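Local coordinates for thermophilic dibenzothiophene desulfurization enzyme C (PDB 5XDE), which probably uses reduced FMN and molecular oxygen to oxidise the sulfur of dibenzothiophene to the 5-oxide and 5,5-dioxide, in a desulfurization pathway, at the interface of chains A and B and the interface of chains A and C. Sequence-based numbering; all coordinates share one arbitrary frame. Chains: chain A/B/C, Thermophilic dibenzothiophene desulfurization enzyme C.

Contact 1: the interface of chains A and B. Residues chain A 309, 343-344, 347; chain B 303-305, 308.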
ATOM      1  N   ALA A 309      14.977   5.324   6.538  1.00 14.89           N
ATOM      2  CA  ALA A 309      15.586   4.019   6.740  1.00 15.87           C
ATOM      3  C   ALA A 309      17.101   4.139   6.903  1.00 15.77           C
ATOM      4  O   ALA A 309      17.696   3.455   7.744  1.00 17.03           O
ATOM      5  CB  ALA A 309      15.225   3.091   5.581  1.00 15.46           C
ATOM      6  N   SER A 343      13.567  -5.124  12.416  1.00 15.52           N
ATOM      7  CA  SER A 343      12.715  -4.035  11.945  1.00 11.92           C
ATOM      8  C   SER A 343      13.348  -3.317  10.760  1.00 15.82           C
ATOM      9  O   SER A 343      12.692  -3.064   9.743  1.00 16.62           O
ATOM     10  CB  SER A 343      12.443  -3.047  13.086  1.00 14.65           C
ATOM     11  OG  SER A 343      11.709  -3.674  14.138  1.00 14.87           O
ATOM     12  N   ALA A 344      14.630  -2.975  10.875  1.00 13.73           N
ATOM     13  CA  ALA A 344      15.318  -2.340   9.754  1.00 13.97           C
ATOM     14  C   ALA A 344      15.282  -3.216   8.505  1.00 16.02           C
ATOM     15  O   ALA A 344      15.073  -2.711   7.393  1.00 15.30           O
ATOM     16  CB  ALA A 344      16.762  -2.024  10.150  1.00 12.87           C
ATOM     17  N   VAL A 347      11.742  -3.162   6.848  1.00 14.98           N
ATOM     18  CA  VAL A 347      11.465  -1.909   6.155  1.00 13.12           C
ATOM     19  C   VAL A 347      12.307  -1.801   4.885  1.00 15.23           C
ATOM     20  O   VAL A 347      11.823  -1.361   3.836  1.00 16.80           O
ATOM     21  CB  VAL A 347      11.702  -0.723   7.110  1.00 15.17           C
ATOM     22  CG1 VAL A 347      11.702   0.602   6.373  1.00 15.14           C
ATOM     23  CG2 VAL A 347      10.646  -0.732   8.219  1.00 15.95           C
TER
ATOM     24  N   ALA B 303       4.909  -2.311  14.234  1.00 14.71           N
ATOM     25  CA  ALA B 303       6.011  -2.172  15.188  1.00 15.50           C
ATOM     26  C   ALA B 303       7.339  -1.978  14.477  1.00 16.27           C
ATOM     27  O   ALA B 303       8.157  -1.153  14.910  1.00 16.11           O
ATOM     28  CB  ALA B 303       6.085  -3.393  16.105  1.00 16.18           C
ATOM     29  N   ALA B 304       7.568  -2.730  13.388  1.00 16.24           N
ATOM     30  CA  ALA B 304       8.816  -2.621  12.626  1.00 14.15           C
ATOM     31  C   ALA B 304       8.982  -1.226  12.036  1.00 15.45           C
ATOM     32  O   ALA B 304      10.038  -0.594  12.185  1.00 14.60           O
ATOM     33  CB  ALA B 304       8.853  -3.684  11.519  1.00 15.23           C
ATOM     34  N   GLN B 305       7.941  -0.721  11.364  1.00 16.60           N
ATOM     35  CA  GLN B 305       8.028   0.615  10.785  1.00 14.79           C
ATOM     36  C   GLN B 305       8.240   1.655  11.873  1.00 16.74           C
ATOM     37  O   GLN B 305       8.999   2.613  11.689  1.00 16.41           O
ATOM     38  CB  GLN B 305       6.768   0.938   9.976  1.00 20.57           C
ATOM     39  CG  GLN B 305       6.429  -0.057   8.853  1.00 22.32           C
ATOM     40  CD  GLN B 305       5.137   0.302   8.121  1.00 29.37           C
ATOM     41  OE1 GLN B 305       4.264  -0.542   7.908  1.00 30.95           O
ATOM     42  NE2 GLN B 305       5.017   1.564   7.733  1.00 32.22           N
ATOM     43  N   VAL B 308      11.974   1.785  13.053  1.00 13.55           N
ATOM     44  CA  VAL B 308      12.867   2.452  12.107  1.00 14.98           C
ATOM     45  C   VAL B 308      12.618   3.955  12.111  1.00 17.26           C
ATOM     46  O   VAL B 308      13.563   4.762  12.107  1.00 14.55           O
ATOM     47  CB  VAL B 308      12.711   1.841  10.695  1.00 14.63           C
ATOM     48  CG1 VAL B 308      13.583   2.606   9.684  1.00 14.36           C
ATOM     49  CG2 VAL B 308      13.064   0.358  10.697  1.00 15.93           C
TER
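B:Val308 and A:Val347 meet methyl to methyl, and with 59 and 50 Å² hidden by the partner chain they bury the most surface in this helix-to-helix patch. Their side chains slide past each other in opposite directions, CG2 of A:Val347 lying 3.6 Å from CG2 of B:Val308. The two branches of B:Val308 serve different helices of chain A. CG1, anti to the backbone N (chi1 176°), reaches CA of A:Ala309 at 3.8 Å, while CG2 turns to the other helix and rests 3.6 Å from the CA of A:Ala344 and near the carbonyl O of A:Ser343. The valine is thereby wedged between two helices whose alanines probably let it come close to the main chain. A:Val347 uses the same CG2 to touch the CA of B:Gln305 at 3.9 Å. One turn back, A:Ser343 lies over the backbone of B:Ala304, its CB 3.7 Å from the CA of B:Ala304 and its hydroxyl OG beside the same residue. In the fold, chain B contributes helix 293-324, whereas chain A offers helices 293-325 and 331-358, all within the C-terminal helical region typical of acyl-CoA dehydrogenase relatives.

Contact 2: the interface of chains A and C. Residues chain A 280, 282; chain C 134-135.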
ATOM      1  N   PRO A 280       8.584  15.301 -21.423  1.00 29.16           N
ATOM      2  CA  PRO A 280       7.404  15.826 -20.732  1.00 30.24           C
ATOM      3  C   PRO A 280       6.136  15.280 -21.355  1.00 34.70           C
ATOM      4  O   PRO A 280       6.059  15.066 -22.568  1.00 33.78           O
ATOM      5  CB  PRO A 280       7.511  17.339 -20.938  1.00 29.04           C
ATOM      6  CG  PRO A 280       8.255  17.472 -22.234  1.00 32.52           C
ATOM      7  CD  PRO A 280       9.236  16.322 -22.264  1.00 28.36           C
ATOM      8  N   THR A 282       3.417  16.515 -22.451  1.00 36.15           N
ATOM      9  CA  THR A 282       2.815  17.778 -22.865  1.00 38.55           C
ATOM     10  C   THR A 282       1.315  17.651 -23.103  1.00 39.17           C
ATOM     11  O   THR A 282       0.609  18.668 -23.096  1.00 36.86           O
ATOM     12  CB  THR A 282       3.501  18.308 -24.130  1.00 41.62           C
ATOM     13  OG1 THR A 282       3.169  17.470 -25.246  1.00 45.50           O
ATOM     14  CG2 THR A 282       5.019  18.323 -23.953  1.00 38.38           C
TER
ATOM     15  N   HIS C 134       8.459  14.929 -27.602  1.00 37.88           N
ATOM     16  CA  HIS C 134       7.339  14.456 -26.799  1.00 41.61           C
ATOM     17  C   HIS C 134       6.384  13.692 -27.706  1.00 40.13           C
ATOM     18  O   HIS C 134       6.482  13.755 -28.934  1.00 41.47           O
ATOM     19  CB  HIS C 134       6.624  15.615 -26.100  1.00 38.44           C
ATOM     20  CG  HIS C 134       6.233  16.721 -27.027  1.00 45.36           C
ATOM     21  ND1 HIS C 134       5.060  16.706 -27.753  1.00 45.96           N
ATOM     22  CD2 HIS C 134       6.867  17.872 -27.357  1.00 45.98           C
ATOM     23  CE1 HIS C 134       4.986  17.805 -28.484  1.00 43.93           C
ATOM     24  NE2 HIS C 134       6.069  18.528 -28.263  1.00 45.16           N
ATOM     25  N   VAL C 135       5.455  12.964 -27.084  1.00 38.35           N
ATOM     26  CA  VAL C 135       4.489  12.198 -27.860  1.00 38.96           C
ATOM     27  C   VAL C 135       3.565  13.157 -28.597  1.00 40.60           C
ATOM     28  O   VAL C 135       3.238  14.245 -28.104  1.00 40.44           O
ATOM     29  CB  VAL C 135       3.704  11.227 -26.960  1.00 38.24           C
ATOM     30  CG1 VAL C 135       4.648  10.179 -26.359  1.00 34.11           C
ATOM     31  CG2 VAL C 135       2.946  11.979 -25.870  1.00 36.27           C
TER
HETATM   32  O   HOH W   1       6.023  12.985 -24.224  1.00 31.72           O
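A:Thr282 packs against the imidazole of C:His134 where the start of 3-10 helix 282-284 meets a loop of chain C in this DszC-family flavin monooxygenase, built on the acyl-CoA dehydrogenase fold. The tight part is the threonine-histidine pair, whose side chains cross at about a right angle. Methyl CG2 of A:Thr282 sits over one face of the ring, 3.6 Å above its plane and offset toward the rim, with CG of C:His134 at 3.7 Å. The hydroxyl OG1 lies between the backbone N and the carbonyl carbon of its own residue (chi1 70°), which brings it to 3.2 Å from ring atom ND1 of C:His134; this is a contact and not a hydrogen bond. ND1 is instead engaged within its own chain, donating to the carbonyl O of C:Val135 at 3.1 Å, nearly straight at the hydrogen. That acceptor lies close to the ring plane, although the donor stands above the carbonyl plane, and the bond is likely to help hold the ring's rotation so that one face is presented to the threonine. With an alanine in place of C:His134, the A:Thr282 methyl would probably lose the ring face it packs on, and the carbonyl of C:Val135 its ND1 donor. The looser side is bridged by solvent: water 1 lies 2.7 Å from the carbonyl O of A:Pro280 and 2.9 Å from the backbone N of C:Val135. Nearby, CB of C:His134 approaches the same A:Pro280 carbonyl O at 3.6 Å.

Contact 3: the interface of chains A and C. Residues chain A 205, 383-384, 387; chain C 360-361, 364-365, 368.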
ATOM      1  N   LEU A 205      18.450 -15.365 -11.118  1.00 22.29           N
ATOM      2  CA  LEU A 205      17.778 -14.195 -11.681  1.00 19.47           C
ATOM      3  C   LEU A 205      18.604 -12.937 -11.452  1.00 16.97           C
ATOM      4  O   LEU A 205      18.887 -12.182 -12.394  1.00 17.37           O
ATOM      5  CB  LEU A 205      16.384 -14.039 -11.064  1.00 17.63           C
ATOM      6  CG  LEU A 205      15.622 -12.750 -11.402  1.00 18.06           C
ATOM      7  CD1 LEU A 205      15.232 -12.718 -12.871  1.00 18.92           C
ATOM      8  CD2 LEU A 205      14.379 -12.609 -10.528  1.00 18.53           C
ATOM      9  N   ARG A 383      15.110  -8.651  -5.673  1.00 15.25           N
ATOM     10  CA  ARG A 383      14.099  -9.704  -5.629  1.00 16.06           C
ATOM     11  C   ARG A 383      14.707 -11.065  -5.312  1.00 17.32           C
ATOM     12  O   ARG A 383      14.062 -11.898  -4.654  1.00 16.26           O
ATOM     13  CB  ARG A 383      13.336  -9.746  -6.958  1.00 14.74           C
ATOM     14  CG  ARG A 383      12.241 -10.832  -7.033  1.00 15.59           C
ATOM     15  CD  ARG A 383      11.023 -10.556  -6.122  1.00 13.91           C
ATOM     16  NE  ARG A 383      11.333 -10.742  -4.696  1.00 16.37           N
ATOM     17  CZ  ARG A 383      10.484 -10.490  -3.702  1.00 15.54           C
ATOM     18  NH1 ARG A 383       9.250 -10.057  -3.963  1.00 16.76           N
ATOM     19  NH2 ARG A 383      10.875 -10.647  -2.442  1.00 17.52           N
ATOM     20  N   THR A 384      15.945 -11.314  -5.766  1.00 16.45           N
ATOM     21  CA  THR A 384      16.587 -12.595  -5.499  1.00 17.70           C
ATOM     22  C   THR A 384      17.023 -12.682  -4.045  1.00 18.29           C
ATOM     23  O   THR A 384      16.690 -13.645  -3.343  1.00 21.20           O
ATOM     24  CB  THR A 384      17.782 -12.789  -6.446  1.00 18.72           C
ATOM     25  OG1 THR A 384      17.306 -12.899  -7.796  1.00 17.37           O
ATOM     26  CG2 THR A 384      18.573 -14.051  -6.087  1.00 19.45           C
ATOM     27  N   LEU A 387      14.654 -12.954  -0.632  1.00 18.46           N
ATOM     28  CA  LEU A 387      14.106 -14.255  -0.307  1.00 21.05           C
ATOM     29  C   LEU A 387      15.070 -15.079   0.543  1.00 21.68           C
ATOM     30  O   LEU A 387      14.773 -16.243   0.830  1.00 29.42           O
ATOM     31  CB  LEU A 387      13.751 -14.989  -1.602  1.00 19.05           C
ATOM     32  CG  LEU A 387      12.883 -14.183  -2.590  1.00 21.88           C
ATOM     33  CD1 LEU A 387      12.805 -14.853  -3.939  1.00 21.72           C
ATOM     34  CD2 LEU A 387      11.479 -13.975  -2.023  1.00 19.12           C
TER
ATOM     35  N   TYR C 360       6.929 -13.923  -5.755  1.00 17.29           N
ATOM     36  CA  TYR C 360       8.149 -14.624  -5.356  1.00 18.24           C
ATOM     37  C   TYR C 360       8.144 -14.963  -3.870  1.00 19.92           C
ATOM     38  O   TYR C 360       8.655 -16.016  -3.472  1.00 21.10           O
ATOM     39  CB  TYR C 360       9.386 -13.788  -5.705  1.00 16.97           C
ATOM     40  CG  TYR C 360       9.858 -13.955  -7.130  1.00 17.14           C
ATOM     41  CD1 TYR C 360      10.706 -15.007  -7.482  1.00 15.59           C
ATOM     42  CD2 TYR C 360       9.490 -13.045  -8.123  1.00 14.86           C
ATOM     43  CE1 TYR C 360      11.143 -15.159  -8.796  1.00 17.52           C
ATOM     44  CE2 TYR C 360       9.915 -13.188  -9.420  1.00 17.85           C
ATOM     45  CZ  TYR C 360      10.740 -14.242  -9.754  1.00 18.14           C
ATOM     46  OH  TYR C 360      11.160 -14.360 -11.053  1.00 19.17           O
ATOM     47  N   GLU C 361       7.569 -14.089  -3.040  1.00 15.78           N
ATOM     48  CA  GLU C 361       7.527 -14.308  -1.598  1.00 21.73           C
ATOM     49  C   GLU C 361       6.672 -15.509  -1.225  1.00 24.09           C
ATOM     50  O   GLU C 361       6.872 -16.094  -0.156  1.00 25.78           O
ATOM     51  CB  GLU C 361       7.010 -13.037  -0.915  1.00 18.76           C
ATOM     52  CG  GLU C 361       7.949 -11.875  -1.154  1.00 21.37           C
ATOM     53  CD  GLU C 361       7.354 -10.498  -0.885  1.00 28.49           C
ATOM     54  OE1 GLU C 361       7.482  -9.600  -1.776  1.00 23.39           O
ATOM     55  OE2 GLU C 361       6.804 -10.305   0.230  1.00 26.59           O
ATOM     56  N   GLY C 364       9.437 -18.718  -2.675  1.00 23.04           N
ATOM     57  CA  GLY C 364      10.683 -18.966  -1.981  1.00 23.90           C
ATOM     58  C   GLY C 364      11.897 -18.710  -2.860  1.00 27.44           C
ATOM     59  O   GLY C 364      11.806 -18.509  -4.074  1.00 23.09           O
ATOM     60  N   ALA C 365      13.061 -18.759  -2.204  1.00 25.15           N
ATOM     61  CA  ALA C 365      14.298 -18.286  -2.818  1.00 27.41           C
ATOM     62  C   ALA C 365      14.682 -19.088  -4.050  1.00 27.02           C
ATOM     63  O   ALA C 365      15.254 -18.528  -4.993  1.00 24.71           O
ATOM     64  CB  ALA C 365      15.438 -18.318  -1.799  1.00 28.26           C
ATOM     65  N   ALA C 368      13.835 -17.803  -7.562  1.00 21.48           N
ATOM     66  CA  ALA C 368      14.716 -16.818  -8.176  1.00 21.49           C
ATOM     67  C   ALA C 368      16.147 -17.313  -8.322  1.00 26.23           C
ATOM     68  O   ALA C 368      16.872 -16.824  -9.194  1.00 23.51           O
ATOM     69  CB  ALA C 368      14.725 -15.518  -7.364  1.00 22.03           C
TER
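The backbone N of A:Leu205 donates to the carbonyl O of C:Ala368 at 2.9 Å, a nearly straight bond that reaches the oxygen almost along the C=O axis. Beside this anchor, A:Arg383 stretches across C:Tyr360 to C:Glu361. Its chain leaves with CG anti to the backbone N (chi1 180°) and bends at the next two torsions, laying the aliphatic part over one face of the tyrosine ring. CG stands 3.7 Å above the plane of C:Tyr360, toward the rim, and CD approaches ring atom CD2 at 3.5 Å. Beyond the ring, NH1 of A:Arg383 forms a salt bridge with carboxylate OE1 of C:Glu361 at 2.8 Å. OE1 lies in the guanidinium plane, at its edge, and accepts on the anti lone pair, away from the other oxygen; the two flat groups themselves are turned 56° apart. The far end of the tyrosine meets A:Leu205, whose methyl CD2 lies 3.7 Å from the phenol OH of C:Tyr360. A:Leu387, with 62 Å² hidden, packs its CB 3.6 Å from CA of C:Ala365, while CD2 rests near the carbonyl O of C:Tyr360. C:Ala368 turns its CB toward A:Thr384. In the fold, helix 376-385 of chain A and the loop residues A:Leu205 and A:Leu387 meet chain C along its helices 360-363 and 366-369, and the linker between them includes the FMN-binding residue C:Ala365.

Contact 4: the interface of chains A and C. Residues chain A 368-371; chain C 203-205, 208.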
ATOM      1  N   ALA A 368      12.362   0.797 -20.412  1.00 14.98           N
ATOM      2  CA  ALA A 368      12.194  -0.638 -20.583  1.00 14.82           C
ATOM      3  C   ALA A 368      12.315  -1.092 -22.034  1.00 16.25           C
ATOM      4  O   ALA A 368      12.666  -2.252 -22.272  1.00 14.27           O
ATOM      5  CB  ALA A 368      10.828  -1.085 -20.042  1.00 14.21           C
ATOM      6  N   ALA A 369      12.070  -0.210 -23.002  1.00 15.07           N
ATOM      7  CA  ALA A 369      12.088  -0.637 -24.401  1.00 17.38           C
ATOM      8  C   ALA A 369      13.498  -0.976 -24.879  1.00 14.01           C
ATOM      9  O   ALA A 369      13.662  -1.774 -25.817  1.00 15.77           O
ATOM     10  CB  ALA A 369      11.478   0.447 -25.280  1.00 18.37           C
ATOM     11  N   SER A 370      14.526  -0.385 -24.268  1.00 15.84           N
ATOM     12  CA  SER A 370      15.913  -0.750 -24.539  1.00 16.46           C
ATOM     13  C   SER A 370      16.406  -1.621 -23.388  1.00 15.11           C
ATOM     14  O   SER A 370      16.793  -1.111 -22.331  1.00 17.78           O
ATOM     15  CB  SER A 370      16.787   0.488 -24.697  1.00 17.83           C
ATOM     16  OG  SER A 370      16.293   1.320 -25.733  1.00 27.72           O
ATOM     17  N   ARG A 371      16.395  -2.937 -23.602  1.00 16.57           N
ATOM     18  CA  ARG A 371      16.888  -3.871 -22.590  1.00 15.48           C
ATOM     19  C   ARG A 371      18.272  -3.471 -22.088  1.00 17.43           C
ATOM     20  O   ARG A 371      18.555  -3.565 -20.890  1.00 17.46           O
ATOM     21  CB  ARG A 371      16.913  -5.289 -23.163  1.00 16.89           C
ATOM     22  CG  ARG A 371      17.458  -6.349 -22.205  1.00 20.74           C
ATOM     23  CD  ARG A 371      17.653  -7.707 -22.922  1.00 19.60           C
ATOM     24  NE  ARG A 371      18.450  -7.554 -24.140  1.00 27.46           N
ATOM     25  CZ  ARG A 371      19.778  -7.448 -24.162  1.00 30.23           C
ATOM     26  NH1 ARG A 371      20.478  -7.484 -23.032  1.00 31.34           N
ATOM     27  NH2 ARG A 371      20.416  -7.306 -25.315  1.00 27.80           N
TER
ATOM     28  N   ASP C 203      14.784  -4.723 -28.994  1.00 15.12           N
ATOM     29  CA  ASP C 203      15.533  -5.542 -28.039  1.00 13.98           C
ATOM     30  C   ASP C 203      15.178  -4.968 -26.667  1.00 14.02           C
ATOM     31  O   ASP C 203      15.863  -4.083 -26.157  1.00 15.02           O
ATOM     32  CB  ASP C 203      17.034  -5.513 -28.314  1.00 16.05           C
ATOM     33  CG  ASP C 203      17.818  -6.450 -27.413  1.00 18.91           C
ATOM     34  OD1 ASP C 203      17.206  -7.148 -26.593  1.00 18.15           O
ATOM     35  OD2 ASP C 203      19.061  -6.508 -27.534  1.00 21.31           O
ATOM     36  N   SER C 204      14.094  -5.480 -26.092  1.00 14.51           N
ATOM     37  CA  SER C 204      13.400  -4.866 -24.969  1.00 15.65           C
ATOM     38  C   SER C 204      13.474  -5.739 -23.715  1.00 14.43           C
ATOM     39  O   SER C 204      13.808  -6.928 -23.757  1.00 14.95           O
ATOM     40  CB  SER C 204      11.932  -4.621 -25.333  1.00 14.08           C
ATOM     41  OG  SER C 204      11.334  -5.847 -25.710  1.00 15.95           O
ATOM     42  N   LEU C 205      13.151  -5.110 -22.582  1.00 14.33           N
ATOM     43  CA  LEU C 205      13.086  -5.836 -21.311  1.00 13.69           C
ATOM     44  C   LEU C 205      12.051  -6.950 -21.372  1.00 14.27           C
ATOM     45  O   LEU C 205      12.349  -8.117 -21.094  1.00 13.75           O
ATOM     46  CB  LEU C 205      12.757  -4.850 -20.184  1.00 12.59           C
ATOM     47  CG  LEU C 205      12.522  -5.466 -18.803  1.00 12.86           C
ATOM     48  CD1 LEU C 205      13.833  -6.084 -18.338  1.00 12.44           C
ATOM     49  CD2 LEU C 205      12.031  -4.421 -17.823  1.00 13.15           C
ATOM     50  N   ARG C 208       9.054  -9.082 -25.681  1.00 14.11           N
ATOM     51  CA  ARG C 208      10.251  -9.167 -26.510  1.00 15.30           C
ATOM     52  C   ARG C 208       9.977  -9.644 -27.929  1.00 16.78           C
ATOM     53  O   ARG C 208      10.852  -9.498 -28.793  1.00 16.19           O
ATOM     54  CB  ARG C 208      11.276 -10.083 -25.837  1.00 14.25           C
ATOM     55  CG  ARG C 208      12.018  -9.364 -24.704  1.00 14.41           C
ATOM     56  CD  ARG C 208      13.087 -10.244 -24.048  1.00 16.04           C
ATOM     57  NE  ARG C 208      14.036 -10.799 -25.017  1.00 16.11           N
ATOM     58  CZ  ARG C 208      14.961 -10.093 -25.670  1.00 15.53           C
ATOM     59  NH1 ARG C 208      15.068  -8.781 -25.496  1.00 15.63           N
ATOM     60  NH2 ARG C 208      15.769 -10.700 -26.534  1.00 20.35           N
TER
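A subunit interface of polar and main-chain character joins A:Arg371 to C:Asp203, tying two copies of this acyl-CoA dehydrogenase-fold monooxygenase together in the deposited tetramer. A short parallel beta bridge pairs A:Ser370 with C:Asp203. Flanking it, the backbone N of A:Arg371 bonds to the carbonyl O of C:Asp203 at 2.9 Å; the bond between C:Leu205 N and A:Ala368 O repeats, with chains exchanged, the one made by A:Leu205 and C:Ala368. The side chain of A:Arg371 runs out extended from the backbone (chi1 178°) before turning at chi3, bringing the guanidinium side-on to the carboxylate. NE meets OD1 of C:Asp203 at 2.8 Å, and NH2 meets OD2 at 2.7 Å. Both oxygens are approached on their syn sides, but the two planes are twisted 40° apart. OD1 is shared: NH1 of C:Arg208 bonds to it at 2.9 Å, nearly along its C-O axis. The same NH1 holds the carbonyl O of C:Ser204 at 2.8 Å, and this second-shell arginine probably helps hold the aspartate against its own loop. Two arginines around one carboxylate would be expected to stabilise its negative charge. A leucine in place of A:Arg371 would probably leave the carboxylate of C:Asp203 without its cross-chain ionic partner.

Contact 1 joins chain A to chain B, whereas contacts 2, 3 and 4 join A to C, so chain A meets two neighbours through different surfaces in the deposited tetramer. Contacts 3 and 4 lie about 22 Å apart, measured between the centres of their C-alpha atoms. The Leu205-Ala368 bond occurs in both as symmetry twins, so the A-C interface carries both sets of contacts on either side of its two-fold axis. Contact 2 sits about 21 Å from contact 4 and 37 Å from contact 3, extending the A-C interface. Contact 1 is 21 Å from contact 3 but 39 Å from contact 2, a helical seam beside the loop-rich one.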